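Local coordinates for protein Phospholipase/Carboxylesterase (Dyadobacter fermentans, PDB 4H0C) that probably hydrolyses carboxylic esters, possibly including palmitoyl thioesters on proteins, as an alpha/beta-hydrolase of the phospholipase/carboxylesterase family, at residues 105-110 with 192-197; 129-134 with 155-160; 25-30 with 45-50. One frame throughout, in Å; residues are numbered along the deposited sequence.

How the contacts relate
All three contacts reach the one central sheet of an alpha/beta-hydrolase fold, in which strands 50-55, 23-28, 102-107, 127-131 and 153-160 lie side by side in that order. Along the chain contact 3 closes first; contact 1 then opens, and contact 2 is nested within its loop. Contacts 1 and 2 have centres about 7 Å apart and touch directly, Ser-108 N lying 2.9 Å from Phe-131 O and Arg-192 NH2 2.8 Å from Thr-132 OG1. The centre of contact 3 is about 14 Å from that of contact 1, joined to it through neighbouring strands 23-28 and 102-107. Contact 1 holds the probable catalytic pair, contact 2 the next two strands of the sheet, contact 3 core packing.

Contact 1. Residues 105-110 with 192-197; sequences AGFSQG and RPHTIS
Strand 102-107 ends at Phe-107, turns sharply at Ser-108 and passes straight into helix 109-120, while 192-197 is an irregular loop whose nearest CA approach is 7.7 Å, from Ile-196 CA to Phe-107 CA. The turn has the form of the alpha/beta-hydrolase nucleophile elbow, with Gly-106, Ser-108 and Gly-110 in the GxSxG positions. Ser-108 takes the strained backbone conformation expected there (phi 57°, psi -120°). Its OG, anti to the backbone N, meets the edge of the His-194 imidazole in the ring plane and hydrogen-bonds to NE2, with 2.7 Å between Ser-108 OG and His-194 NE2. On the far side of that ring ND1 hydrogen-bonds to Asp-162, so the three residues probably form the catalytic triad; the acid would fix the ring's rotation and probably polarise it toward the serine. A citrate, probably from the crystallisation liquor, also hydrogen-bonds to Ser-108 OG.

Beside this pair Phe-107 lies between strand and loop. Its ring crosses the imidazole obliquely, planes at 54°, and Phe-107 CZ comes within 3.8 Å of His-194 CD2. Ser-108 CB sits over the centre of one phenyl face. At its CD1 the ring meets Ile-196, the two side chains sliding past each other in opposite directions, with Ile-196 CG1 3.5 Å from Phe-107 CD1.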
ATOM      1  N   ALA A 105      -0.212   4.093   2.467  1.00 13.00           N
ATOM      2  CA  ALA A 105       1.250   4.071   2.457  1.00 12.69           C
ATOM      3  C   ALA A 105       1.740   2.696   2.856  1.00 12.42           C
ATOM      4  O   ALA A 105       1.302   2.153   3.869  1.00 16.77           O
ATOM      5  CB  ALA A 105       1.818   5.145   3.377  1.00 14.83           C
ATOM      6  N   GLY A 106       2.629   2.113   2.066  1.00 13.85           N
ATOM      7  CA  GLY A 106       3.114   0.764   2.354  1.00 13.24           C
ATOM      8  C   GLY A 106       4.570   0.661   1.965  1.00 15.12           C
ATOM      9  O   GLY A 106       5.020   1.395   1.069  1.00 15.05           O
ATOM     10  N   PHE A 107       5.301  -0.243   2.623  1.00 13.19           N
ATOM     11  CA  PHE A 107       6.676  -0.551   2.225  1.00 14.75           C
ATOM     12  C   PHE A 107       6.768  -2.015   1.890  1.00 13.59           C
ATOM     13  O   PHE A 107       6.286  -2.850   2.655  1.00 15.80           O
ATOM     14  CB  PHE A 107       7.687  -0.234   3.356  1.00 16.40           C
ATOM     15  CG  PHE A 107       9.077  -0.716   3.076  1.00 17.63           C
ATOM     16  CD1 PHE A 107       9.805  -0.192   2.002  1.00 18.72           C
ATOM     17  CD2 PHE A 107       9.659  -1.701   3.864  1.00 18.63           C
ATOM     18  CE1 PHE A 107      11.093  -0.630   1.722  1.00 21.53           C
ATOM     19  CE2 PHE A 107      10.958  -2.140   3.599  1.00 23.62           C
ATOM     20  CZ  PHE A 107      11.676  -1.609   2.527  1.00 22.19           C
ATOM     21  N   SER A 108       7.434  -2.322   0.778  1.00 14.01           N
ATOM     22  CA  SER A 108       7.776  -3.708   0.422  1.00 14.42           C
ATOM     23  C   SER A 108       6.511  -4.590   0.343  1.00 13.77           C
ATOM     24  O   SER A 108       5.615  -4.277  -0.437  1.00 14.20           O
ATOM     25  CB  SER A 108       8.896  -4.249   1.344  1.00 17.48           C
ATOM     26  OG  SER A 108       9.543  -5.375   0.775  1.00 20.85           O
ATOM     27  N   GLN A 109       6.404  -5.645   1.153  1.00 14.10           N
ATOM     28  CA  GLN A 109       5.202  -6.482   1.157  1.00 11.38           C
ATOM     29  C   GLN A 109       3.943  -5.646   1.333  1.00 11.43           C
ATOM     30  O   GLN A 109       2.925  -5.930   0.683  1.00 14.19           O
ATOM     31  CB  GLN A 109       5.286  -7.576   2.228  1.00 13.51           C
ATOM     32  CG  GLN A 109       4.207  -8.651   2.103  1.00 13.37           C
ATOM     33  CD  GLN A 109       4.184  -9.585   3.310  1.00 14.98           C
ATOM     34  OE1 GLN A 109       4.138  -9.125   4.453  1.00 14.11           O
ATOM     35  NE2 GLN A 109       4.205 -10.906   3.059  1.00 15.16           N
ATOM     36  N   GLY A 110       4.014  -4.636   2.203  1.00 11.52           N
ATOM     37  CA  GLY A 110       2.911  -3.673   2.400  1.00 12.29           C
ATOM     38  C   GLY A 110       2.633  -2.777   1.209  1.00 11.76           C
ATOM     39  O   GLY A 110       1.478  -2.381   0.997  1.00 13.47           O
ATOM     40  N   ARG A 192      20.218   1.588  -5.014  1.00 24.67           N
ATOM     41  CA  ARG A 192      19.673   1.825  -3.676  1.00 25.00           C
ATOM     42  C   ARG A 192      19.383   0.486  -2.991  1.00 27.10           C
ATOM     43  O   ARG A 192      18.818  -0.424  -3.637  1.00 24.44           O
ATOM     44  CB  ARG A 192      18.372   2.638  -3.759  1.00 24.32           C
ATOM     45  CG  ARG A 192      17.796   3.092  -2.419  1.00 24.12           C
ATOM     46  CD  ARG A 192      16.276   3.145  -2.481  1.00 20.00           C
ATOM     47  NE  ARG A 192      15.741   1.796  -2.608  1.00 21.70           N
ATOM     48  CZ  ARG A 192      14.463   1.495  -2.801  1.00 21.63           C
ATOM     49  NH1 ARG A 192      13.547   2.461  -2.901  1.00 24.74           N
ATOM     50  NH2 ARG A 192      14.104   0.214  -2.893  1.00 22.16           N
ATOM     51  N   PRO A 193      19.739   0.358  -1.691  1.00 26.97           N
ATOM     52  CA  PRO A 193      19.379  -0.865  -0.959  1.00 24.74           C
ATOM     53  C   PRO A 193      17.872  -0.982  -0.755  1.00 24.91           C
ATOM     54  O   PRO A 193      17.115  -0.024  -1.015  1.00 25.28           O
ATOM     55  CB  PRO A 193      20.071  -0.697   0.403  1.00 26.76           C
ATOM     56  CG  PRO A 193      21.029   0.424   0.242  1.00 29.54           C
ATOM     57  CD  PRO A 193      20.489   1.300  -0.840  1.00 29.75           C
ATOM     58  N   HIS A 194      17.447  -2.148  -0.296  1.00 26.50           N
ATOM     59  CA  HIS A 194      16.016  -2.443  -0.136  1.00 23.63           C
ATOM     60  C   HIS A 194      15.514  -1.728   1.092  1.00 24.45           C
ATOM     61  O   HIS A 194      15.498  -2.280   2.190  1.00 24.84           O
ATOM     62  CB  HIS A 194      15.768  -3.970  -0.091  1.00 23.97           C
ATOM     63  CG  HIS A 194      14.298  -4.361  -0.162  1.00 20.80           C
ATOM     64  ND1 HIS A 194      13.638  -4.547  -1.344  1.00 21.77           N
ATOM     65  CD2 HIS A 194      13.359  -4.591   0.854  1.00 25.67           C
ATOM     66  CE1 HIS A 194      12.341  -4.871  -1.089  1.00 21.40           C
ATOM     67  NE2 HIS A 194      12.171  -4.900   0.253  1.00 25.85           N
ATOM     68  N   THR A 195      15.099  -0.474   0.913  1.00 20.57           N
ATOM     69  CA  THR A 195      14.826   0.416   2.042  1.00 21.94           C
ATOM     70  C   THR A 195      14.023   1.616   1.567  1.00 22.59           C
ATOM     71  O   THR A 195      13.783   1.763   0.364  1.00 23.07           O
ATOM     72  CB  THR A 195      16.142   0.916   2.679  1.00 23.51           C
ATOM     73  OG1 THR A 195      15.856   1.595   3.905  1.00 29.33           O
ATOM     74  CG2 THR A 195      16.870   1.879   1.736  1.00 22.59           C
ATOM     75  N   ILE A 196      13.610   2.475   2.502  1.00 19.93           N
ATOM     76  CA  ILE A 196      13.034   3.767   2.139  1.00 19.00           C
ATOM     77  C   ILE A 196      14.133   4.819   2.254  1.00 19.42           C
ATOM     78  O   ILE A 196      14.616   5.108   3.365  1.00 21.65           O
ATOM     79  CB  ILE A 196      11.840   4.144   3.034  1.00 17.45           C
ATOM     80  CG1 ILE A 196      10.774   3.025   3.030  1.00 20.14           C
ATOM     81  CG2 ILE A 196      11.278   5.504   2.598  1.00 17.52           C
ATOM     82  CD1 ILE A 196       9.662   3.175   4.068  1.00 20.14           C
ATOM     83  N   SER A 197      14.554   5.364   1.110  1.00 21.13           N
ATOM     84  CA  SER A 197      15.599   6.386   1.087  1.00 23.16           C
ATOM     85  C   SER A 197      15.044   7.739   1.547  1.00 23.52           C
ATOM     86  O   SER A 197      13.817   7.981   1.509  1.00 21.04           O
ATOM     87  CB  SER A 197      16.260   6.487  -0.300  1.00 24.18           C
ATOM     88  OG  SER A 197      15.367   7.049  -1.263  1.00 24.12           O
TER

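Contact 2. Residues 129-134 with 155-160; sequences IAFTGG and FISTGN
Phe-131 and Phe-155 cross at about a right angle on one face of the mixed central sheet of the alpha/beta-hydrolase fold, where strands 127-131 and 153-160 are parallel neighbours. Phe-131 CD1 lies at the edge of the Phe-155 ring, 4.0 Å from Phe-155 CE2, and Ile-129 CG2 rests against one face of the Phe-131 ring, toward its rim. Helix 198-206 packs on this face.

Ala-130 and Ile-156 point to the reverse face. Ile-156, extended with CG1 anti to the backbone N (chi1 -176°), stands off this face, where its CD1 comes to 3.4 Å from Gly-133 O. Two straight backbone bonds tie the strands: Ala-130 N to Phe-155 O at 2.8 Å, and Ser-157 N to Ala-130 O at 3.2 Å.

Beyond them the first strand turns away at Thr-132, whose phi and psi are both positive. Ser-157 OG, placed between its own backbone N and carbonyl carbon, accepts a weak bond from Thr-132 N; its stronger partner is Glu-200. Thr-132 OG1 is held by Arg-192, and the Thr-132 side chain also touches His-194, the probable catalytic histidine, while Thr-132 CG2 meets Thr-158 OG1 crosswise at 3.6 Å.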
ATOM      1  N   ILE A 129       0.941   5.739  -1.722  1.00 11.46           N
ATOM      2  CA  ILE A 129       2.403   5.703  -1.657  1.00 10.85           C
ATOM      3  C   ILE A 129       2.870   4.258  -1.553  1.00 11.22           C
ATOM      4  O   ILE A 129       2.589   3.563  -0.560  1.00 13.93           O
ATOM      5  CB  ILE A 129       2.889   6.498  -0.436  1.00 12.13           C
ATOM      6  CG1 ILE A 129       2.383   7.948  -0.487  1.00 14.01           C
ATOM      7  CG2 ILE A 129       4.403   6.436  -0.361  1.00 15.27           C
ATOM      8  CD1 ILE A 129       2.274   8.564   0.899  1.00 16.58           C
ATOM      9  N   ALA A 130       3.556   3.783  -2.589  1.00 10.93           N
ATOM     10  CA  ALA A 130       4.030   2.404  -2.643  1.00 11.75           C
ATOM     11  C   ALA A 130       5.546   2.373  -2.696  1.00 12.67           C
ATOM     12  O   ALA A 130       6.160   2.405  -3.785  1.00 14.08           O
ATOM     13  CB  ALA A 130       3.422   1.675  -3.835  1.00 13.01           C
ATOM     14  N   PHE A 131       6.168   2.359  -1.513  1.00 15.51           N
ATOM     15  CA  PHE A 131       7.634   2.288  -1.419  1.00 14.69           C
ATOM     16  C   PHE A 131       8.081   0.863  -1.712  1.00 15.87           C
ATOM     17  O   PHE A 131       7.892  -0.034  -0.887  1.00 16.79           O
ATOM     18  CB  PHE A 131       8.145   2.666  -0.016  1.00 15.94           C
ATOM     19  CG  PHE A 131       7.884   4.097   0.393  1.00 17.35           C
ATOM     20  CD1 PHE A 131       8.420   5.168  -0.322  1.00 19.33           C
ATOM     21  CD2 PHE A 131       7.141   4.370   1.556  1.00 18.40           C
ATOM     22  CE1 PHE A 131       8.202   6.480   0.097  1.00 17.93           C
ATOM     23  CE2 PHE A 131       6.932   5.670   1.982  1.00 19.10           C
ATOM     24  CZ  PHE A 131       7.455   6.738   1.245  1.00 18.87           C
ATOM     25  N   THR A 132       8.707   0.675  -2.872  1.00 14.95           N
ATOM     26  CA  THR A 132       9.262  -0.628  -3.302  1.00 17.27           C
ATOM     27  C   THR A 132       8.223  -1.747  -3.338  1.00 15.38           C
ATOM     28  O   THR A 132       8.260  -2.710  -2.544  1.00 17.41           O
ATOM     29  CB  THR A 132      10.492  -1.023  -2.483  1.00 17.85           C
ATOM     30  OG1 THR A 132      11.369   0.113  -2.407  1.00 22.22           O
ATOM     31  CG2 THR A 132      11.265  -2.220  -3.159  1.00 20.65           C
ATOM     32  N   GLY A 133       7.284  -1.618  -4.261  1.00 14.76           N
ATOM     33  CA  GLY A 133       6.271  -2.638  -4.431  1.00 15.92           C
ATOM     34  C   GLY A 133       5.718  -2.664  -5.844  1.00 15.26           C
ATOM     35  O   GLY A 133       5.962  -1.757  -6.650  1.00 14.75           O
ATOM     36  N   GLY A 134       4.961  -3.714  -6.125  1.00 13.86           N
ATOM     37  CA  GLY A 134       4.282  -3.888  -7.402  1.00 13.37           C
ATOM     38  C   GLY A 134       2.986  -4.666  -7.227  1.00 13.03           C
ATOM     39  O   GLY A 134       2.711  -5.237  -6.160  1.00 12.67           O
ATOM     40  N   PHE A 155       2.585   7.407  -5.931  1.00 14.55           N
ATOM     41  CA  PHE A 155       4.048   7.321  -5.977  1.00 14.23           C
ATOM     42  C   PHE A 155       4.446   5.864  -5.879  1.00 12.73           C
ATOM     43  O   PHE A 155       4.032   5.165  -4.967  1.00 16.00           O
ATOM     44  CB  PHE A 155       4.684   8.102  -4.834  1.00 16.19           C
ATOM     45  CG  PHE A 155       6.187   7.990  -4.789  1.00 17.11           C
ATOM     46  CD1 PHE A 155       6.984   8.778  -5.637  1.00 18.42           C
ATOM     47  CD2 PHE A 155       6.819   7.069  -3.943  1.00 16.89           C
ATOM     48  CE1 PHE A 155       8.381   8.669  -5.616  1.00 22.05           C
ATOM     49  CE2 PHE A 155       8.216   6.971  -3.914  1.00 20.26           C
ATOM     50  CZ  PHE A 155       8.992   7.766  -4.755  1.00 19.70           C
ATOM     51  N   ILE A 156       5.226   5.400  -6.843  1.00 13.99           N
ATOM     52  CA  ILE A 156       5.715   4.030  -6.842  1.00 13.28           C
ATOM     53  C   ILE A 156       7.219   4.051  -7.082  1.00 15.81           C
ATOM     54  O   ILE A 156       7.711   4.681  -8.013  1.00 18.21           O
ATOM     55  CB  ILE A 156       4.947   3.121  -7.850  1.00 14.80           C
ATOM     56  CG1 ILE A 156       5.403   1.656  -7.763  1.00 14.36           C
ATOM     57  CG2 ILE A 156       5.045   3.653  -9.274  1.00 17.99           C
ATOM     58  CD1 ILE A 156       4.541   0.697  -8.586  1.00 14.98           C
ATOM     59  N   SER A 157       7.950   3.380  -6.207  1.00 16.19           N
ATOM     60  CA  SER A 157       9.402   3.329  -6.348  1.00 17.87           C
ATOM     61  C   SER A 157       9.929   1.922  -6.214  1.00 16.29           C
ATOM     62  O   SER A 157       9.246   1.030  -5.728  1.00 17.90           O
ATOM     63  CB  SER A 157      10.048   4.187  -5.280  1.00 20.04           C
ATOM     64  OG  SER A 157       9.703   3.686  -4.009  1.00 17.87           O
ATOM     65  N   THR A 158      11.154   1.740  -6.679  1.00 17.26           N
ATOM     66  CA  THR A 158      11.946   0.562  -6.375  1.00 20.29           C
ATOM     67  C   THR A 158      13.419   0.883  -6.593  1.00 19.93           C
ATOM     68  O   THR A 158      13.777   1.961  -7.110  1.00 20.35           O
ATOM     69  CB  THR A 158      11.502  -0.692  -7.180  1.00 22.26           C
ATOM     70  OG1 THR A 158      12.137  -1.865  -6.632  1.00 25.44           O
ATOM     71  CG2 THR A 158      11.818  -0.555  -8.682  1.00 23.99           C
ATOM     72  N   GLY A 159      14.276  -0.043  -6.201  1.00 19.79           N
ATOM     73  CA  GLY A 159      15.683   0.093  -6.513  1.00 20.38           C
ATOM     74  C   GLY A 159      16.008  -0.751  -7.739  1.00 23.30           C
ATOM     75  O   GLY A 159      15.197  -1.586  -8.184  1.00 22.48           O
ATOM     76  N   ASN A 160      17.186  -0.522  -8.305  1.00 24.04           N
ATOM     77  CA  ASN A 160      17.615  -1.280  -9.454  1.00 28.98           C
ATOM     78  C   ASN A 160      19.098  -1.583  -9.338  1.00 29.56           C
ATOM     79  O   ASN A 160      19.912  -0.662  -9.203  1.00 31.76           O
ATOM     80  CB  ASN A 160      17.296  -0.526 -10.753  1.00 29.40           C
ATOM     81  CG  ASN A 160      17.621  -1.333 -12.002  1.00 31.31           C
ATOM     82  OD1 ASN A 160      17.699  -2.558 -11.973  1.00 34.97           O
ATOM     83  ND2 ASN A 160      17.808  -0.639 -13.109  1.00 35.99           N
TER

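Contact 3. Residues 25-30 with 45-50; sequences VVMLHG and LKLDEM
Strand 23-28 runs through Val-25 to Leu-28 in extended conformation, whereas 45-50 is a loop that folds through a type I beta turn from Leu-47 to Met-50 before entering strand 50-55. The two come closest at Val-25 and Met-50, whose CA atoms are 6.0 Å apart. This is the beta-alpha-beta crossover region of the alpha/beta-hydrolase fold: the chain leaves strand 23-28, passes helix 35-39, and returns by this loop to lay strand 50-55 parallel beside it. The turn is closed by a backbone bond from Met-50 N to Leu-47 O, 3.0 Å long.

Between the segments the contact is wholly apolar and buried, carried by the alternate residues Val-25 and Met-27. Both methionines are selenomethionine. Val-25 CG1, in the crowded position between backbone N and carbonyl carbon (chi1 61°), presses on the base of the Met-50 side chain, at 3.9 Å from Met-50 CB. The two side chains cross at about a right angle; Met-50 CG, set beside its backbone N by chi1 (-78°), lies 4.0 Å from Val-25 CB, and the chain bends at chi2. The same Val-25 CG1 also faces Leu-47 CD2 at 4.2 Å, so one methyl touches both ends of the turn.

Leu-47 thus divides its branches between two partners, with CD2 on Val-25 and CD1 on Met-27. Leu-209, near the C-terminus, touches both Leu-47 and Met-50, while helix 198-206 packs on Leu-45. Met-27 starts out extended, then the bend at chi3 (72°) turns its methyl toward Leu-45, Met-27 CE coming to 4.5 Å from Leu-45 CD1. It meets Leu-47 tip to tip: Leu-47 CD1 lies 4.0 Å from Met-27 SE and 3.9 Å from Met-27 CE.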
ATOM      1  N   VAL A  25      -4.986   7.939   6.861  1.00 11.21           N
ATOM      2  CA  VAL A  25      -3.994   7.175   6.093  1.00 11.07           C
ATOM      3  C   VAL A  25      -3.977   5.740   6.600  1.00 11.37           C
ATOM      4  O   VAL A  25      -3.971   5.508   7.823  1.00 12.58           O
ATOM      5  CB  VAL A  25      -2.571   7.793   6.141  1.00 11.63           C
ATOM      6  CG1 VAL A  25      -2.011   7.844   7.572  1.00 11.09           C
ATOM      7  CG2 VAL A  25      -1.629   6.984   5.242  1.00 12.41           C
ATOM      8  N   VAL A  26      -4.044   4.796   5.662  1.00 12.04           N
ATOM      9  CA  VAL A  26      -3.925   3.379   5.941  1.00 11.50           C
ATOM     10  C   VAL A  26      -2.466   3.006   5.687  1.00 12.39           C
ATOM     11  O   VAL A  26      -1.989   3.155   4.566  1.00 13.90           O
ATOM     12  CB  VAL A  26      -4.855   2.554   5.012  1.00 11.11           C
ATOM     13  CG1 VAL A  26      -4.654   1.071   5.285  1.00 13.96           C
ATOM     14  CG2 VAL A  26      -6.300   2.983   5.189  1.00 12.84           C
HETATM   15  N   MSE A  27      -1.755   2.549   6.733  1.00 10.82           N
HETATM   16  CA  MSE A  27      -0.325   2.247   6.639  1.00 10.42           C
HETATM   17  C   MSE A  27      -0.125   0.740   6.760  1.00 11.79           C
HETATM   18  O   MSE A  27      -0.610   0.126   7.701  1.00 13.15           O
HETATM   19  CB  MSE A  27       0.466   3.006   7.716  1.00 10.85           C
HETATM   20  CG  MSE A  27       0.150   4.502   7.706  1.00 13.88           C
HETATM   21 SE   MSE A  27       1.279   5.471   8.897  0.75 17.20          SE
HETATM   22  CE  MSE A  27       2.947   5.390   7.904  1.00 20.91           C
ATOM     23  N   LEU A  28       0.607   0.160   5.813  1.00 12.26           N
ATOM     24  CA  LEU A  28       0.748  -1.289   5.706  1.00 12.09           C
ATOM     25  C   LEU A  28       2.217  -1.669   5.834  1.00 12.24           C
ATOM     26  O   LEU A  28       3.045  -1.292   4.998  1.00 13.92           O
ATOM     27  CB  LEU A  28       0.120  -1.811   4.393  1.00 11.71           C
ATOM     28  CG  LEU A  28      -1.384  -1.470   4.210  1.00 12.91           C
ATOM     29  CD1 LEU A  28      -1.882  -1.880   2.834  1.00 15.69           C
ATOM     30  CD2 LEU A  28      -2.246  -2.142   5.273  1.00 14.75           C
ATOM     31  N   HIS A  29       2.516  -2.410   6.898  1.00 14.50           N
ATOM     32  CA  HIS A  29       3.863  -2.861   7.206  1.00 14.05           C
ATOM     33  C   HIS A  29       4.349  -3.945   6.272  1.00 14.19           C
ATOM     34  O   HIS A  29       3.560  -4.601   5.550  1.00 14.06           O
ATOM     35  CB  HIS A  29       3.970  -3.335   8.659  1.00 14.43           C
ATOM     36  CG  HIS A  29       3.213  -4.627   8.965  1.00 13.63           C
ATOM     37  ND1 HIS A  29       3.666  -5.869   8.596  1.00 15.20           N
ATOM     38  CD2 HIS A  29       2.042  -4.838   9.691  1.00 14.13           C
ATOM     39  CE1 HIS A  29       2.799  -6.814   9.053  1.00 13.80           C
ATOM     40  NE2 HIS A  29       1.796  -6.178   9.705  1.00 14.39           N
ATOM     41  N   GLY A  30       5.656  -4.155   6.308  1.00 16.62           N
ATOM     42  CA  GLY A  30       6.293  -5.164   5.481  1.00 15.38           C
ATOM     43  C   GLY A  30       6.387  -6.549   6.112  1.00 13.69           C
ATOM     44  O   GLY A  30       5.902  -6.779   7.221  1.00 17.20           O
ATOM     45  N   LEU A  45       7.274  11.356   7.508  1.00 16.82           N
ATOM     46  CA  LEU A  45       6.248  11.667   6.517  1.00 16.47           C
ATOM     47  C   LEU A  45       5.277  12.718   7.047  1.00 17.74           C
ATOM     48  O   LEU A  45       4.951  12.726   8.247  1.00 19.55           O
ATOM     49  CB  LEU A  45       5.462  10.401   6.172  1.00 16.74           C
ATOM     50  CG  LEU A  45       6.217   9.332   5.389  1.00 18.24           C
ATOM     51  CD1 LEU A  45       5.395   8.052   5.308  1.00 22.25           C
ATOM     52  CD2 LEU A  45       6.570   9.828   3.989  1.00 22.66           C
ATOM     53  N   LYS A  46       4.821  13.601   6.150  1.00 16.19           N
ATOM     54  CA  LYS A  46       3.862  14.662   6.497  1.00 15.41           C
ATOM     55  C   LYS A  46       2.460  14.063   6.648  1.00 18.82           C
ATOM     56  O   LYS A  46       1.656  14.111   5.708  1.00 20.45           O
ATOM     57  CB  LYS A  46       3.896  15.755   5.405  1.00 16.76           C
ATOM     58  CG  LYS A  46       3.045  16.985   5.681  1.00 20.51           C
ATOM     59  CD  LYS A  46       3.367  18.147   4.734  1.00 28.62           C
ATOM     60  CE  LYS A  46       2.117  18.899   4.285  1.00 35.00           C
ATOM     61  NZ  LYS A  46       0.997  18.982   5.264  1.00 45.08           N
ATOM     62  N   LEU A  47       2.173  13.502   7.827  1.00 17.17           N
ATOM     63  CA  LEU A  47       0.880  12.844   8.092  1.00 15.76           C
ATOM     64  C   LEU A  47       0.155  13.494   9.265  1.00 17.37           C
ATOM     65  O   LEU A  47      -0.745  12.905   9.856  1.00 18.39           O
ATOM     66  CB  LEU A  47       1.098  11.362   8.386  1.00 16.01           C
ATOM     67  CG  LEU A  47       1.766  10.591   7.241  1.00 16.91           C
ATOM     68  CD1 LEU A  47       2.132   9.206   7.731  1.00 20.12           C
ATOM     69  CD2 LEU A  47       0.856  10.524   6.017  1.00 18.04           C
ATOM     70  N   ASP A  48       0.561  14.706   9.620  1.00 20.53           N
ATOM     71  CA  ASP A  48       0.097  15.301  10.873  1.00 19.57           C
ATOM     72  C   ASP A  48      -1.400  15.664  10.870  1.00 20.60           C
ATOM     73  O   ASP A  48      -1.977  15.853  11.940  1.00 20.92           O
ATOM     74  CB  ASP A  48       0.967  16.496  11.253  1.00 21.02           C
ATOM     75  CG  ASP A  48       0.765  17.653  10.328  1.00 23.77           C
ATOM     76  OD1 ASP A  48       1.228  17.560   9.172  1.00 29.00           O
ATOM     77  OD2 ASP A  48       0.138  18.650  10.758  1.00 26.29           O
ATOM     78  N   GLU A  49      -2.027  15.729   9.684  1.00 17.27           N
ATOM     79  CA  GLU A  49      -3.483  15.971   9.596  1.00 17.48           C
ATOM     80  C   GLU A  49      -4.306  14.678   9.462  1.00 15.81           C
ATOM     81  O   GLU A  49      -5.555  14.715   9.398  1.00 15.33           O
ATOM     82  CB  GLU A  49      -3.815  16.943   8.465  1.00 20.20           C
ATOM     83  CG  GLU A  49      -3.332  18.351   8.762  1.00 22.95           C
ATOM     84  CD  GLU A  49      -3.432  19.282   7.576  1.00 31.75           C
ATOM     85  OE1 GLU A  49      -2.804  18.983   6.530  1.00 35.70           O
ATOM     86  OE2 GLU A  49      -4.134  20.312   7.694  1.00 35.49           O
HETATM   87  N   MSE A  50      -3.619  13.535   9.491  1.00 14.79           N
HETATM   88  CA  MSE A  50      -4.303  12.255   9.272  1.00 15.01           C
HETATM   89  C   MSE A  50      -4.601  11.484  10.554  1.00 15.28           C
HETATM   90  O   MSE A  50      -3.780  11.446  11.499  1.00 15.75           O
HETATM   91  CB  MSE A  50      -3.502  11.315   8.375  1.00 15.09           C
HETATM   92  CG  MSE A  50      -3.552  11.630   6.853  1.00 16.77           C
HETATM   93 SE   MSE A  50      -2.619  13.291   6.495  0.75 16.00          SE
HETATM   94  CE  MSE A  50      -2.390  12.989   4.594  1.00 19.44           C
TER